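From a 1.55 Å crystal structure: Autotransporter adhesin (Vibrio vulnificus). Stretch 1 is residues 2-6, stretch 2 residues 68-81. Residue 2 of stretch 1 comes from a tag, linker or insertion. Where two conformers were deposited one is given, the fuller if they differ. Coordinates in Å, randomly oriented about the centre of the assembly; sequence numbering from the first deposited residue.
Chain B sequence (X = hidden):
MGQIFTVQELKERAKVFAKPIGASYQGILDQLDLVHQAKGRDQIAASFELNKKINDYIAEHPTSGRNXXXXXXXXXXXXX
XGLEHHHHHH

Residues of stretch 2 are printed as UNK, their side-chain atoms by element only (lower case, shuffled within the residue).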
# COMPACT_ATOMS: atom_id res chain seq x y z
N GLY B 2 21.38 -11.01 -8.91
CA GLY B 2 21.98 -10.92 -10.29
C GLY B 2 21.05 -10.08 -11.16
O GLY B 2 21.17 -8.85 -11.21
N GLN B 3 20.11 -10.71 -11.85
CA GLN B 3 19.15 -9.93 -12.62
C GLN B 3 17.90 -9.64 -11.78
O GLN B 3 17.06 -8.84 -12.22
CB GLN B 3 18.75 -10.58 -13.94
CG GLN B 3 17.40 -11.26 -13.89
CD GLN B 3 16.58 -10.95 -15.12
OE1 GLN B 3 15.50 -10.37 -15.01
NE2 GLN B 3 17.10 -11.29 -16.32
N ILE B 4 17.77 -10.27 -10.59
CA ILE B 4 16.63 -9.93 -9.68
C ILE B 4 17.00 -9.30 -8.29
O ILE B 4 18.03 -9.61 -7.66
CB ILE B 4 15.58 -11.14 -9.44
CG1 ILE B 4 15.89 -11.93 -8.16
CG2 ILE B 4 15.47 -12.03 -10.66
CD1 ILE B 4 14.87 -13.06 -7.85
N PHE B 5 16.13 -8.43 -7.80
CA PHE B 5 16.38 -7.73 -6.53
C PHE B 5 16.70 -8.68 -5.38
O PHE B 5 16.04 -9.73 -5.25
CB PHE B 5 15.11 -7.03 -6.01
CG PHE B 5 14.61 -5.83 -6.81
CD1 PHE B 5 15.45 -4.82 -7.26
CD2 PHE B 5 13.24 -5.66 -6.96
CE1 PHE B 5 14.92 -3.71 -7.94
CE2 PHE B 5 12.70 -4.56 -7.62
CZ PHE B 5 13.53 -3.59 -8.10
N THR B 6 17.63 -8.28 -4.50
CA THR B 6 17.73 -8.93 -3.20
C THR B 6 16.62 -8.38 -2.31
O THR B 6 15.98 -7.40 -2.68
CB THR B 6 19.06 -8.65 -2.51
OG1 THR B 6 19.19 -7.23 -2.28
CG2 THR B 6 20.22 -9.17 -3.36
N UNK B 68 4.24 -1.51 -6.11
CA UNK B 68 4.99 -1.06 -7.28
C UNK B 68 6.32 -1.80 -7.38
O UNK B 68 6.70 -2.24 -8.48
c UNK B 68 4.03 1.31 -7.47
c UNK B 68 5.24 0.44 -7.25
c UNK B 68 4.36 2.77 -7.33
n UNK B 68 5.12 3.27 -8.26
o UNK B 68 3.96 3.43 -6.36
N UNK B 69 7.02 -1.97 -6.26
CA UNK B 69 8.32 -2.68 -6.25
C UNK B 69 8.14 -4.17 -6.56
O UNK B 69 8.92 -4.77 -7.29
c UNK B 69 9.04 -2.48 -4.89
N UNK B 70 7.10 -4.77 -5.98
CA UNK B 70 6.79 -6.18 -6.27
C UNK B 70 6.45 -6.43 -7.76
O UNK B 70 6.77 -7.48 -8.30
c UNK B 70 5.65 -6.67 -5.39
c UNK B 70 7.01 -8.01 -3.77
c UNK B 70 4.71 -7.24 -3.15
c UNK B 70 5.98 -6.91 -3.92
N UNK B 71 5.78 -5.48 -8.40
CA UNK B 71 5.47 -5.58 -9.82
C UNK B 71 6.78 -5.61 -10.62
O UNK B 71 6.89 -6.36 -11.57
o UNK B 71 3.24 -4.69 -9.58
c UNK B 71 4.26 -4.49 -11.79
c UNK B 71 4.49 -4.49 -10.26
N UNK B 72 7.76 -4.79 -10.21
CA UNK B 72 9.06 -4.81 -10.87
C UNK B 72 9.79 -6.13 -10.61
O UNK B 72 10.41 -6.70 -11.53
n UNK B 72 10.18 -0.15 -11.60
o UNK B 72 10.70 -0.95 -9.58
c UNK B 72 10.11 -1.06 -10.65
c UNK B 72 9.90 -3.59 -10.46
c UNK B 72 9.28 -2.29 -10.96
N UNK B 73 9.70 -6.64 -9.39
CA UNK B 73 10.29 -7.91 -9.07
C UNK B 73 9.69 -9.01 -9.96
O UNK B 73 10.42 -9.87 -10.45
c UNK B 73 12.20 -9.65 -7.31
c UNK B 73 10.32 -9.73 -5.57
c UNK B 73 10.11 -8.24 -7.59
c UNK B 73 10.68 -9.54 -7.07
N UNK B 74 8.38 -9.04 -10.10
CA UNK B 74 7.74 -10.08 -10.88
C UNK B 74 8.31 -10.13 -12.29
O UNK B 74 8.62 -11.19 -12.86
c UNK B 74 6.24 -9.77 -10.95
c UNK B 74 4.18 -12.89 -11.13
c UNK B 74 5.42 -12.06 -10.86
n UNK B 74 4.06 -13.39 -12.52
c UNK B 74 5.42 -10.81 -11.66
N UNK B 75 8.45 -8.93 -12.86
CA UNK B 75 8.94 -8.78 -14.23
C UNK B 75 10.37 -9.30 -14.34
O UNK B 75 10.73 -9.93 -15.34
o UNK B 75 7.00 -6.79 -17.72
c UNK B 75 8.86 -7.31 -14.64
o UNK B 75 6.57 -8.05 -15.97
c UNK B 75 7.34 -7.34 -16.65
c UNK B 75 8.76 -7.10 -16.13
N UNK B 76 11.18 -9.04 -13.32
CA UNK B 76 12.56 -9.57 -13.28
C UNK B 76 12.59 -11.09 -13.23
O UNK B 76 13.38 -11.76 -13.90
n UNK B 76 14.23 -5.67 -10.70
c UNK B 76 13.99 -6.98 -10.77
c UNK B 76 13.54 -7.51 -12.10
c UNK B 76 13.30 -9.02 -12.07
o UNK B 76 14.16 -7.74 -9.83
N UNK B 77 11.71 -11.64 -12.41
CA UNK B 77 11.65 -13.10 -12.24
C UNK B 77 11.12 -13.76 -13.52
O UNK B 77 11.68 -14.75 -13.98
c UNK B 77 10.68 -15.04 -10.97
c UNK B 77 10.80 -13.51 -11.03
c UNK B 77 11.37 -12.97 -9.74
N UNK B 78 10.04 -13.23 -14.08
CA UNK B 78 9.48 -13.76 -15.32
C UNK B 78 10.54 -13.68 -16.45
O UNK B 78 10.70 -14.61 -17.21
o UNK B 78 8.35 -11.66 -15.85
c UNK B 78 7.06 -13.29 -14.72
c UNK B 78 8.16 -13.06 -15.74
N UNK B 79 11.26 -12.56 -16.52
CA UNK B 79 12.32 -12.41 -17.52
C UNK B 79 13.42 -13.45 -17.32
O UNK B 79 13.88 -14.07 -18.28
o UNK B 79 11.95 -10.03 -17.82
c UNK B 79 12.92 -11.00 -17.47
N UNK B 80 13.82 -13.65 -16.07
CA UNK B 80 14.87 -14.61 -15.73
C UNK B 80 14.48 -16.06 -16.09
O UNK B 80 15.34 -16.84 -16.51
c UNK B 80 15.25 -14.51 -14.26
N UNK B 81 13.20 -16.39 -15.97
CA UNK B 81 12.67 -17.74 -16.23
C UNK B 81 12.13 -17.95 -17.65
O UNK B 81 11.70 -19.07 -18.01
c UNK B 81 11.55 -18.05 -15.23
c UNK B 81 11.98 -18.15 -13.77
c UNK B 81 10.73 -18.32 -12.91
c UNK B 81 12.96 -19.32 -13.56

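Position 68 has three carbons, the third carrying one oxygen and one nitrogen. It lies out of reach of stretch 1. It is Gln 68.

Position 69 has one side-chain carbon. Its backbone O is 3.8 Å from Phe 5 CE2, near the plane of the ring. It is Ala 69.

Position 70 has four carbons, forked at the second, and points away from stretch 1. The fork after CB makes it Leu 70.

Position 71 has one carbon carrying an oxygen and a carbon. It makes no contact. It is Thr 71.

Position 72 has three carbons, the third carrying oxygen and nitrogen. Its CB is 4.1 Å from Phe 5 CE2. It is Gln 72.

Position 73 has four carbons, forked at the second. Its CB is 4.1 Å from Phe 5 CD2, and one branch end is 4.3 Å from Ile 4 CB. It is Leu 73, and that branch end is CD1.

Position 74 has four carbons in a row ending in nitrogen. It does not reach stretch 1. It is Lys 74.

Position 75 has three carbons, the third carrying two oxygens. The end of the chain leads away. It is Glu 75.

Position 76 has three carbons, the third carrying oxygen and nitrogen. The oxygen is close to Phe 5 N, and the nitrogen is 3.4 Å from Phe 5 CZ. An amide fits both, so it is Gln 76.

Position 77 has one carbon carrying two carbons. One of these is 4.0 Å from Ile 4 CD1. It is Val 77, and the atom is CG2.

Position 78 has one carbon carrying an oxygen and a carbon. It points away. It is Thr 78.

Position 79 has one carbon, then one oxygen. Its CB lies near the Gln 3 side chain. It is Ser 79, whose OG donates to Glu 75 O at 2.8 Å.

Position 80 has one carbon, 4.4 Å from Ile 4 CG2. It is Ala 80.

Position 81 has four carbons, forked at the second, and no contact. It is Leu 81.

The contact centres on Gln 76. Phe 5 N donates a hydrogen bond to Gln 76 OE1 at 2.9 Å, with an angle of 158°. This ties the irregular segment to the helix through a side chain. Gln 76 NE2 lies over one face of the Phe 5 ring. Ile 4 adds apolar contacts with Leu 73, Val 77 and Ala 80, so one residue spans two helical turns. Together the two stretches bury 444 Å².

Stretch 2, residues 68-81: QALTQLKEQVTSAL
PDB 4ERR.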